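Local coordinates for putative gdp-fucose protein o-fucosyltransferase 1 (Caenorhabditis elegans, PDB 3ZY2) that is a putative protein O-fucosyltransferase of the GT-B clan, whose two-domain fold binds guanosine-5'-diphosphate, at residues G18-Q23 with P44-F49. Numbering follows the deposited sequence.
Sequences GRFGNQ and PNFIEF. With GDP (guanosine-5'-diphosphate), chain C.
Gln23, in the first turn of helix 20-37, grips the backbone of Ile47 in a mixed polar and aromatic contact that joins the helix start at the guanosine-5'-diphosphate pocket to strand 46-48. Its carboxamide bonds both ends of that residue: Ile47 N donates to Gln23 OE1 at 2.9 Å, and Gln23 NE2 donates to Ile47 O at 3.0 Å, nearly straight at 170°. The second NE2 hydrogen goes to Gly18 O (2.9 Å); both acceptors lie close to the amide plane, so three bonds fix the rotation of this buried group. Chi1 (-67°) sets CG anti to the carbonyl carbon, the chain runs extended beyond it, and the side chains of Gln23 and Phe46 slide past each other in opposite directions, with OE1 in the ring plane 3.4 Å from Phe46 CD1. On a face of that ring Phe20 forms a T-shaped pair, its CE1 3.7 Å above the plane and the planes 74° apart. Phe49 presents its edge to Gly18 O through CE2 (3.5 Å), while Ile47 CG2 lies over one of its faces. The pocket adjoins directly: Gly21 N donates to GDP O1A (2.7 Å) and Asn22 N to GDP O2A, as phosphate contacts at a helix N-terminus. Strand 46-48 pairs antiparallel with strand 55-57, Leu62 of helix 59-62 packs on both Phe20 and Phe46, and Tyr125 of helix 122-128 touches Ile47.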
loop_
_atom_site.group_PDB
_atom_site.type_symbol
_atom_site.label_atom_id
_atom_site.label_comp_id
_atom_site.label_asym_id
_atom_site.label_seq_id
_atom_site.Cartn_x
_atom_site.Cartn_y
_atom_site.Cartn_z
ATOM N N GLY A 18 6.978 3.034 -11.848
ATOM C CA GLY A 18 8.185 3.561 -12.459
ATOM C C GLY A 18 8.453 3.123 -13.892
ATOM O O GLY A 18 7.636 2.463 -14.545
ATOM N N ARG A 19 9.608 3.540 -14.393
ATOM C CA ARG A 19 10.027 3.234 -15.749
ATOM C C ARG A 19 10.782 1.910 -15.810
ATOM O O ARG A 19 10.705 1.120 -14.867
ATOM C CB ARG A 19 10.819 4.405 -16.293
ATOM C CG ARG A 19 9.874 5.630 -16.414
ATOM C CD ARG A 19 10.609 6.856 -15.941
ATOM N NE ARG A 19 11.111 7.516 -17.115
ATOM C CZ ARG A 19 12.036 8.468 -17.155
ATOM N NH1 ARG A 19 12.661 8.893 -16.054
ATOM N NH2 ARG A 19 12.345 8.968 -18.341
ATOM N N PHE A 20 11.435 1.621 -16.936
ATOM C CA PHE A 20 11.904 0.244 -17.205
ATOM C C PHE A 20 12.790 -0.359 -16.133
ATOM O O PHE A 20 12.615 -1.541 -15.765
ATOM C CB PHE A 20 12.600 0.174 -18.558
ATOM C CG PHE A 20 12.881 -1.219 -19.034
ATOM C CD1 PHE A 20 11.833 -2.114 -19.261
ATOM C CD2 PHE A 20 14.185 -1.623 -19.311
ATOM C CE1 PHE A 20 12.090 -3.402 -19.732
ATOM C CE2 PHE A 20 14.463 -2.883 -19.781
ATOM C CZ PHE A 20 13.430 -3.793 -19.995
ATOM N N GLY A 21 13.711 0.435 -15.599
ATOM C CA GLY A 21 14.585 -0.101 -14.555
ATOM C C GLY A 21 13.803 -0.515 -13.322
ATOM O O GLY A 21 14.088 -1.550 -12.731
ATOM N N ASN A 22 12.816 0.278 -12.927
ATOM C CA ASN A 22 11.960 -0.101 -11.787
ATOM C C ASN A 22 11.125 -1.354 -12.079
ATOM O O ASN A 22 10.959 -2.223 -11.207
ATOM C CB ASN A 22 10.983 1.036 -11.399
ATOM C CG ASN A 22 11.658 2.294 -10.815
ATOM O OD1 ASN A 22 10.945 3.221 -10.417
ATOM N ND2 ASN A 22 12.986 2.347 -10.777
ATOM N N GLN A 23 10.640 -1.478 -13.313
ATOM C CA GLN A 23 9.766 -2.581 -13.694
ATOM C C GLN A 23 10.547 -3.881 -13.677
ATOM O O GLN A 23 10.058 -4.906 -13.168
ATOM C CB GLN A 23 9.218 -2.355 -15.085
ATOM C CG GLN A 23 8.259 -1.170 -15.155
ATOM C CD GLN A 23 7.978 -0.760 -16.569
ATOM O OE1 GLN A 23 7.913 -1.603 -17.476
ATOM N NE2 GLN A 23 7.826 0.566 -16.788
ATOM N N PRO A 44 4.752 -10.195 -17.935
ATOM C CA PRO A 44 4.110 -8.888 -17.988
ATOM C C PRO A 44 4.366 -8.169 -19.301
ATOM O O PRO A 44 5.399 -8.403 -19.947
ATOM C CB PRO A 44 4.809 -8.121 -16.866
ATOM C CG PRO A 44 6.184 -8.714 -16.803
ATOM C CD PRO A 44 5.969 -10.205 -17.097
ATOM N N ASN A 45 3.440 -7.310 -19.708
ATOM C CA ASN A 45 3.799 -6.263 -20.664
ATOM C C ASN A 45 4.604 -5.237 -19.900
ATOM O O ASN A 45 4.231 -4.832 -18.771
ATOM C CB ASN A 45 2.559 -5.593 -21.221
ATOM C CG ASN A 45 1.777 -6.491 -22.162
ATOM O OD1 ASN A 45 2.347 -7.326 -22.901
ATOM N ND2 ASN A 45 0.464 -6.306 -22.163
ATOM N N PHE A 46 5.732 -4.835 -20.470
ATOM C CA PHE A 46 6.433 -3.668 -19.918
ATOM C C PHE A 46 5.789 -2.381 -20.379
ATOM O O PHE A 46 4.945 -2.403 -21.254
ATOM C CB PHE A 46 7.927 -3.731 -20.272
ATOM C CG PHE A 46 8.622 -4.887 -19.610
ATOM C CD1 PHE A 46 8.951 -4.791 -18.255
ATOM C CD2 PHE A 46 8.922 -6.061 -20.317
ATOM C CE1 PHE A 46 9.598 -5.859 -17.580
ATOM C CE2 PHE A 46 9.572 -7.147 -19.628
ATOM C CZ PHE A 46 9.903 -7.020 -18.278
ATOM N N ILE A 47 6.164 -1.276 -19.760
ATOM C CA ILE A 47 5.441 -0.038 -19.953
ATOM C C ILE A 47 6.398 1.074 -20.328
ATOM O O ILE A 47 7.415 1.273 -19.670
ATOM C CB ILE A 47 4.653 0.322 -18.676
ATOM C CG1 ILE A 47 3.668 -0.805 -18.310
ATOM C CG2 ILE A 47 3.860 1.611 -18.903
ATOM C CD1 ILE A 47 2.881 -0.589 -17.026
ATOM N N GLU A 48 6.049 1.806 -21.393
ATOM C CA GLU A 48 6.794 2.985 -21.856
ATOM C C GLU A 48 5.937 4.213 -21.696
ATOM O O GLU A 48 4.760 4.188 -22.037
ATOM C CB GLU A 48 7.183 2.823 -23.324
ATOM C CG GLU A 48 8.337 1.859 -23.539
ATOM C CD GLU A 48 8.717 1.730 -24.992
ATOM O OE1 GLU A 48 8.146 2.423 -25.870
ATOM O OE2 GLU A 48 9.587 0.916 -25.295
ATOM N N PHE A 49 6.528 5.293 -21.212
ATOM C CA PHE A 49 5.795 6.529 -21.006
ATOM C C PHE A 49 6.172 7.668 -21.945
ATOM O O PHE A 49 5.474 8.696 -21.958
ATOM C CB PHE A 49 5.955 7.008 -19.565
ATOM C CG PHE A 49 5.389 6.074 -18.546
ATOM C CD1 PHE A 49 4.025 5.977 -18.333
ATOM C CD2 PHE A 49 6.242 5.284 -17.783
ATOM C CE1 PHE A 49 3.514 5.108 -17.372
ATOM C CE2 PHE A 49 5.746 4.408 -16.812
ATOM C CZ PHE A 49 4.382 4.321 -16.604
HETATM P PB GDP C . 16.150 5.098 -12.958
HETATM O O1B GDP C . 17.343 5.384 -13.793
HETATM O O2B GDP C . 15.992 4.084 -11.781
HETATM O O3B GDP C . 14.858 6.084 -13.226
HETATM O O3A GDP C . 15.730 4.078 -14.278
HETATM P PA GDP C . 14.139 3.711 -14.809
HETATM O O1A GDP C . 14.881 2.803 -16.100
HETATM O O2A GDP C . 13.202 3.215 -14.007
HETATM O "O5'" GDP C . 13.900 5.448 -15.184
HETATM C "C5'" GDP C . 14.751 5.450 -16.155
HETATM C "C4'" GDP C . 14.555 5.951 -17.389
HETATM O "O4'" GDP C . 14.868 7.078 -18.104
HETATM C "C3'" GDP C . 14.810 4.838 -18.178
HETATM O "O3'" GDP C . 13.719 3.576 -18.661
HETATM C "C2'" GDP C . 14.753 5.407 -20.296
HETATM O "O2'" GDP C . 13.416 5.489 -20.518
HETATM C "C1'" GDP C . 15.388 6.674 -19.751
HETATM N N9 GDP C . 16.650 6.441 -19.696
HETATM C C8 GDP C . 17.706 6.386 -18.207
HETATM N N7 GDP C . 18.676 6.124 -19.025
HETATM C C5 GDP C . 18.738 5.987 -20.290
HETATM C C6 GDP C . 19.693 5.672 -21.708
HETATM O O6 GDP C . 20.764 5.501 -21.351
HETATM N N1 GDP C . 19.002 5.722 -22.532
HETATM C C2 GDP C . 17.837 5.904 -22.926
HETATM N N2 GDP C . 17.382 5.906 -23.813
HETATM N N3 GDP C . 16.608 6.226 -21.992
HETATM C C4 GDP C . 17.215 6.240 -20.682
#